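Local coordinates for protein arginine decarboxylase (Campylobacter jejuni subsp. jejuni, PDB 3NZP) that probably catalyses the pyridoxal-phosphate-dependent decarboxylation of arginine to agmatine, a step in polyamine biosynthesis, at residues L224-I238 and A263-V277. Numbering follows the deposited sequence.
Sequences LEQFTMIHFHLGSQI and AKNLKAINLGGGLAV. With PLP (pyridoxal-5'-phosphate), chain E.
Asn270 lies alongside His231, both side chains pointing the same way. Its CB lies at the edge of the imidazole, in the ring plane, 3.5 Å from CB of His231. With CG anti to the backbone N (chi1 -166°), the amide reaches past this edge, its plane 85° from that of the ring. OD1 accepts from N of Gly272 at 2.9 Å, in the carbonyl plane, making an Asx turn, and sits 3.0 Å from CD2 of His231. ND2 passes near the selenium of Met229 and donates to OE2 of Glu320, whose OE1 takes a weak hydrogen bond from NE2 of His231. A short amide suits this place, accepting from the backbone while donating to a carboxylate. The parallel strands 227-231 and 268-272, joined through helix 242-260 as a beta-alpha-beta unit, are the sixth and seventh of the cofactor-binding TIM barrel. Between them N of Asn270 donates to O of Ile230 at 2.7 Å, and N of Phe232 to O of Asn270. Ile230 and Ile269 pack side by side, branched residues suited to the helix-covered face of the strands, while Phe232 lays one ring face over CA and O of Leu271. Further along both segments, the imidazole of His233 lies with one face over the pyridoxal ring; its ND1 accepts in plane from N of Gly273 at 3.3 Å, which fixes the ring's rotation. Gly273, lacking a side chain, brings its N within 3.4 Å of cofactor C6, N of Gly274 donates to phosphate O1P at 3.0 Å, and OG of Ser236, also bonded to Arg323, holds O3P.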
loop_
_atom_site.group_PDB
_atom_site.type_symbol
_atom_site.label_atom_id
_atom_site.label_comp_id
_atom_site.label_asym_id
_atom_site.label_seq_id
_atom_site.Cartn_x
_atom_site.Cartn_y
_atom_site.Cartn_z
ATOM N N LEU B 224 -31.629 27.556 6.656
ATOM C CA LEU B 224 -32.072 26.722 5.553
ATOM C C LEU B 224 -31.518 27.227 4.242
ATOM O O LEU B 224 -31.349 26.466 3.302
ATOM C CB LEU B 224 -33.595 26.675 5.486
ATOM C CG LEU B 224 -34.259 25.683 6.449
ATOM C CD1 LEU B 224 -35.759 25.681 6.213
ATOM C CD2 LEU B 224 -33.694 24.286 6.225
ATOM N N GLU B 225 -31.230 28.517 4.193
ATOM C CA GLU B 225 -30.686 29.123 2.996
ATOM C C GLU B 225 -29.400 28.427 2.552
ATOM O O GLU B 225 -29.089 28.380 1.367
ATOM C CB GLU B 225 -30.389 30.591 3.267
ATOM C CG GLU B 225 -31.614 31.446 3.502
ATOM C CD GLU B 225 -32.319 31.821 2.204
ATOM O OE1 GLU B 225 -33.275 32.631 2.262
ATOM O OE2 GLU B 225 -31.917 31.311 1.131
ATOM N N GLN B 226 -28.656 27.882 3.508
ATOM C CA GLN B 226 -27.400 27.227 3.196
ATOM C C GLN B 226 -27.555 25.811 2.687
ATOM O O GLN B 226 -26.810 25.381 1.807
ATOM C CB GLN B 226 -26.489 27.228 4.414
ATOM C CG GLN B 226 -26.359 28.598 5.064
ATOM C CD GLN B 226 -26.203 29.727 4.049
ATOM O OE1 GLN B 226 -25.274 29.733 3.228
ATOM N NE2 GLN B 226 -27.117 30.697 4.108
ATOM N N PHE B 227 -28.516 25.075 3.237
ATOM C CA PHE B 227 -28.746 23.705 2.810
ATOM C C PHE B 227 -29.065 23.694 1.313
ATOM O O PHE B 227 -30.194 23.951 0.915
ATOM C CB PHE B 227 -29.884 23.105 3.628
ATOM C CG PHE B 227 -30.149 21.663 3.332
ATOM C CD1 PHE B 227 -29.166 20.856 2.782
ATOM C CD2 PHE B 227 -31.388 21.106 3.618
ATOM C CE1 PHE B 227 -29.407 19.508 2.516
ATOM C CE2 PHE B 227 -31.645 19.759 3.358
ATOM C CZ PHE B 227 -30.651 18.958 2.803
ATOM N N THR B 228 -28.074 23.398 0.477
ATOM C CA THR B 228 -28.312 23.387 -0.959
ATOM C C THR B 228 -28.164 22.052 -1.685
ATOM O O THR B 228 -28.609 21.927 -2.832
ATOM C CB THR B 228 -27.418 24.406 -1.659
ATOM O OG1 THR B 228 -26.043 24.120 -1.376
ATOM C CG2 THR B 228 -27.759 25.789 -1.183
HETATM N N MSE B 229 -27.522 21.069 -1.057
HETATM C CA MSE B 229 -27.375 19.761 -1.697
HETATM C C MSE B 229 -27.189 18.601 -0.742
HETATM O O MSE B 229 -26.699 18.770 0.376
HETATM C CB MSE B 229 -26.211 19.744 -2.702
HETATM C CG MSE B 229 -24.835 19.805 -2.084
HETATM SE SE MSE B 229 -23.372 19.176 -3.257
HETATM C CE MSE B 229 -23.405 20.522 -4.659
ATOM N N ILE B 230 -27.626 17.428 -1.194
ATOM C CA ILE B 230 -27.459 16.194 -0.442
ATOM C C ILE B 230 -26.407 15.396 -1.219
ATOM O O ILE B 230 -26.303 15.515 -2.441
ATOM C CB ILE B 230 -28.756 15.334 -0.350
ATOM C CG1 ILE B 230 -29.264 14.964 -1.722
ATOM C CG2 ILE B 230 -29.833 16.083 0.353
ATOM C CD1 ILE B 230 -30.412 14.024 -1.620
ATOM N N HIS B 231 -25.631 14.588 -0.510
ATOM C CA HIS B 231 -24.571 13.817 -1.131
ATOM C C HIS B 231 -24.521 12.406 -0.565
ATOM O O HIS B 231 -24.852 12.186 0.604
ATOM C CB HIS B 231 -23.230 14.555 -0.899
ATOM C CG HIS B 231 -22.004 13.723 -1.135
ATOM N ND1 HIS B 231 -21.355 13.053 -0.119
ATOM C CD2 HIS B 231 -21.307 13.453 -2.265
ATOM C CE1 HIS B 231 -20.313 12.407 -0.612
ATOM N NE2 HIS B 231 -20.262 12.633 -1.914
ATOM N N PHE B 232 -24.136 11.450 -1.408
ATOM C CA PHE B 232 -23.984 10.055 -0.990
ATOM C C PHE B 232 -22.795 9.472 -1.764
ATOM O O PHE B 232 -22.496 9.925 -2.876
ATOM C CB PHE B 232 -25.280 9.261 -1.250
ATOM C CG PHE B 232 -25.599 9.021 -2.700
ATOM C CD1 PHE B 232 -25.044 7.944 -3.378
ATOM C CD2 PHE B 232 -26.460 9.869 -3.389
ATOM C CE1 PHE B 232 -25.341 7.716 -4.726
ATOM C CE2 PHE B 232 -26.759 9.648 -4.742
ATOM C CZ PHE B 232 -26.198 8.573 -5.408
ATOM N N HIS B 233 -22.069 8.531 -1.161
ATOM C CA HIS B 233 -20.935 7.899 -1.853
ATOM C C HIS B 233 -21.078 6.392 -1.761
ATOM O O HIS B 233 -21.204 5.854 -0.671
ATOM C CB HIS B 233 -19.564 8.323 -1.259
ATOM C CG HIS B 233 -18.377 7.767 -2.005
ATOM N ND1 HIS B 233 -18.132 8.029 -3.340
ATOM C CD2 HIS B 233 -17.385 6.935 -1.606
ATOM C CE1 HIS B 233 -17.050 7.380 -3.730
ATOM N NE2 HIS B 233 -16.577 6.709 -2.697
ATOM N N LEU B 234 -21.070 5.713 -2.904
ATOM C CA LEU B 234 -21.190 4.258 -2.912
ATOM C C LEU B 234 -19.828 3.588 -2.907
ATOM O O LEU B 234 -19.726 2.407 -2.601
ATOM C CB LEU B 234 -21.947 3.771 -4.147
ATOM C CG LEU B 234 -23.383 4.252 -4.291
ATOM C CD1 LEU B 234 -23.984 3.636 -5.548
ATOM C CD2 LEU B 234 -24.183 3.891 -3.039
ATOM N N GLY B 235 -18.788 4.338 -3.258
ATOM C CA GLY B 235 -17.454 3.770 -3.283
ATOM C C GLY B 235 -16.800 3.926 -4.640
ATOM O O GLY B 235 -17.405 4.452 -5.567
ATOM N N SER B 236 -15.562 3.466 -4.773
ATOM C CA SER B 236 -14.867 3.599 -6.040
ATOM C C SER B 236 -15.031 2.388 -6.940
ATOM O O SER B 236 -15.377 1.304 -6.489
ATOM C CB SER B 236 -13.382 3.858 -5.783
ATOM O OG SER B 236 -12.650 3.923 -6.995
ATOM N N GLN B 237 -14.793 2.589 -8.230
ATOM C CA GLN B 237 -14.879 1.509 -9.213
ATOM C C GLN B 237 -16.069 0.571 -9.025
ATOM O O GLN B 237 -15.892 -0.598 -8.696
ATOM C CB GLN B 237 -13.584 0.694 -9.196
ATOM C CG GLN B 237 -13.464 -0.351 -10.296
ATOM C CD GLN B 237 -13.157 0.244 -11.664
ATOM O OE1 GLN B 237 -12.918 -0.486 -12.626
ATOM N NE2 GLN B 237 -13.162 1.565 -11.757
ATOM N N ILE B 238 -17.274 1.093 -9.250
ATOM C CA ILE B 238 -18.501 0.313 -9.140
ATOM C C ILE B 238 -18.709 -0.400 -10.473
ATOM O O ILE B 238 -19.122 0.216 -11.451
ATOM C CB ILE B 238 -19.714 1.224 -8.899
ATOM C CG1 ILE B 238 -19.495 2.102 -7.657
ATOM C CG2 ILE B 238 -20.972 0.377 -8.782
ATOM C CD1 ILE B 238 -19.471 1.360 -6.339
ATOM N N ALA B 263 -36.913 22.661 2.958
ATOM C CA ALA B 263 -35.575 22.873 2.417
ATOM C C ALA B 263 -35.669 23.380 0.984
ATOM O O ALA B 263 -35.244 22.704 0.051
ATOM C CB ALA B 263 -34.796 21.571 2.462
ATOM N N LYS B 264 -36.207 24.581 0.810
ATOM C CA LYS B 264 -36.376 25.136 -0.522
ATOM C C LYS B 264 -35.099 25.384 -1.304
ATOM O O LYS B 264 -35.092 25.328 -2.539
ATOM C CB LYS B 264 -37.216 26.417 -0.453
ATOM C CG LYS B 264 -38.701 26.147 -0.704
ATOM C CD LYS B 264 -39.250 25.072 0.255
ATOM C CE LYS B 264 -40.525 24.402 -0.276
ATOM N NZ LYS B 264 -40.307 23.597 -1.519
ATOM N N ASN B 265 -34.010 25.635 -0.592
ATOM C CA ASN B 265 -32.750 25.890 -1.261
ATOM C C ASN B 265 -32.055 24.623 -1.724
ATOM O O ASN B 265 -31.090 24.679 -2.480
ATOM C CB ASN B 265 -31.831 26.675 -0.358
ATOM C CG ASN B 265 -31.498 28.011 -0.936
ATOM O OD1 ASN B 265 -31.127 28.117 -2.113
ATOM N ND2 ASN B 265 -31.622 29.055 -0.117
ATOM N N LEU B 266 -32.549 23.484 -1.256
ATOM C CA LEU B 266 -31.991 22.208 -1.648
ATOM C C LEU B 266 -32.341 21.986 -3.117
ATOM O O LEU B 266 -33.481 21.673 -3.459
ATOM C CB LEU B 266 -32.577 21.098 -0.785
ATOM C CG LEU B 266 -32.298 19.658 -1.219
ATOM C CD1 LEU B 266 -30.803 19.428 -1.421
ATOM C CD2 LEU B 266 -32.863 18.729 -0.157
ATOM N N LYS B 267 -31.346 22.158 -3.981
ATOM C CA LYS B 267 -31.551 22.024 -5.404
ATOM C C LYS B 267 -30.510 21.184 -6.130
ATOM O O LYS B 267 -30.377 21.273 -7.358
ATOM C CB LYS B 267 -31.619 23.411 -6.033
ATOM C CG LYS B 267 -32.717 24.287 -5.451
ATOM C CD LYS B 267 -32.833 25.594 -6.216
ATOM C CE LYS B 267 -33.911 26.483 -5.637
ATOM N NZ LYS B 267 -34.149 27.622 -6.563
ATOM N N ALA B 268 -29.774 20.366 -5.392
ATOM C CA ALA B 268 -28.778 19.529 -6.034
ATOM C C ALA B 268 -28.539 18.220 -5.313
ATOM O O ALA B 268 -28.728 18.114 -4.105
ATOM C CB ALA B 268 -27.463 20.287 -6.190
ATOM N N ILE B 269 -28.143 17.218 -6.087
ATOM C CA ILE B 269 -27.841 15.912 -5.549
ATOM C C ILE B 269 -26.435 15.548 -6.018
ATOM O O ILE B 269 -26.110 15.639 -7.208
ATOM C CB ILE B 269 -28.851 14.849 -6.022
ATOM C CG1 ILE B 269 -30.228 15.113 -5.416
ATOM C CG2 ILE B 269 -28.402 13.483 -5.582
ATOM C CD1 ILE B 269 -31.274 14.075 -5.789
ATOM N N ASN B 270 -25.592 15.167 -5.064
ATOM C CA ASN B 270 -24.217 14.791 -5.369
ATOM C C ASN B 270 -24.129 13.273 -5.319
ATOM O O ASN B 270 -24.221 12.685 -4.236
ATOM C CB ASN B 270 -23.278 15.406 -4.331
ATOM C CG ASN B 270 -21.824 15.345 -4.749
ATOM O OD1 ASN B 270 -21.327 14.286 -5.167
ATOM N ND2 ASN B 270 -21.124 16.470 -4.630
ATOM N N LEU B 271 -23.954 12.646 -6.483
ATOM C CA LEU B 271 -23.860 11.179 -6.579
ATOM C C LEU B 271 -22.532 10.636 -6.087
ATOM O O LEU B 271 -22.389 9.434 -5.872
ATOM C CB LEU B 271 -24.021 10.730 -8.022
ATOM C CG LEU B 271 -25.208 11.336 -8.732
ATOM C CD1 LEU B 271 -25.245 10.816 -10.155
ATOM C CD2 LEU B 271 -26.471 10.970 -7.972
ATOM N N GLY B 272 -21.556 11.521 -5.939
ATOM C CA GLY B 272 -20.258 11.083 -5.489
ATOM C C GLY B 272 -19.485 10.394 -6.599
ATOM O O GLY B 272 -19.698 10.654 -7.790
ATOM N N GLY B 273 -18.576 9.506 -6.213
ATOM C CA GLY B 273 -17.788 8.799 -7.207
ATOM C C GLY B 273 -18.415 7.475 -7.557
ATOM O O GLY B 273 -19.601 7.254 -7.292
ATOM N N GLY B 274 -17.628 6.589 -8.158
ATOM C CA GLY B 274 -18.155 5.277 -8.512
ATOM C C GLY B 274 -18.112 4.917 -9.983
ATOM O O GLY B 274 -18.084 3.739 -10.326
ATOM N N LEU B 275 -18.134 5.930 -10.845
ATOM C CA LEU B 275 -18.074 5.715 -12.281
ATOM C C LEU B 275 -16.852 4.835 -12.476
ATOM O O LEU B 275 -15.733 5.245 -12.146
ATOM C CB LEU B 275 -17.864 7.044 -12.991
ATOM C CG LEU B 275 -18.449 7.176 -14.393
ATOM C CD1 LEU B 275 -17.805 8.376 -15.074
ATOM C CD2 LEU B 275 -18.198 5.905 -15.189
ATOM N N ALA B 276 -17.061 3.627 -12.995
ATOM C CA ALA B 276 -15.962 2.687 -13.192
ATOM C C ALA B 276 -15.108 2.983 -14.418
ATOM O O ALA B 276 -15.530 3.672 -15.347
ATOM C CB ALA B 276 -16.504 1.270 -13.253
ATOM N N VAL B 277 -13.889 2.459 -14.409
ATOM C CA VAL B 277 -12.968 2.638 -15.531
ATOM C C VAL B 277 -12.707 1.273 -16.167
ATOM O O VAL B 277 -12.647 0.268 -15.464
ATOM C CB VAL B 277 -11.621 3.246 -15.050
ATOM C CG1 VAL B 277 -10.543 3.057 -16.102
ATOM C CG2 VAL B 277 -11.802 4.727 -14.756
HETATM N N1 PLP E . -16.506 11.188 -3.579
HETATM C C2 PLP E . -16.174 11.017 -2.295
HETATM C C2A PLP E . -17.011 11.673 -1.230
HETATM C C3 PLP E . -15.028 10.242 -1.946
HETATM O O3 PLP E . -14.678 10.069 -0.630
HETATM C C4 PLP E . -14.259 9.620 -3.022
HETATM C C4A PLP E . -13.069 8.796 -2.727
HETATM C C5 PLP E . -14.685 9.857 -4.385
HETATM C C6 PLP E . -15.825 10.642 -4.604
HETATM C C5A PLP E . -13.932 9.257 -5.583
HETATM O O4P PLP E . -14.628 8.120 -6.127
HETATM P P PLP E . -13.778 7.564 -7.392
HETATM O O1P PLP E . -14.612 6.593 -8.125
HETATM O O2P PLP E . -13.372 8.750 -8.387
HETATM O O3P PLP E . -12.455 6.826 -6.879
#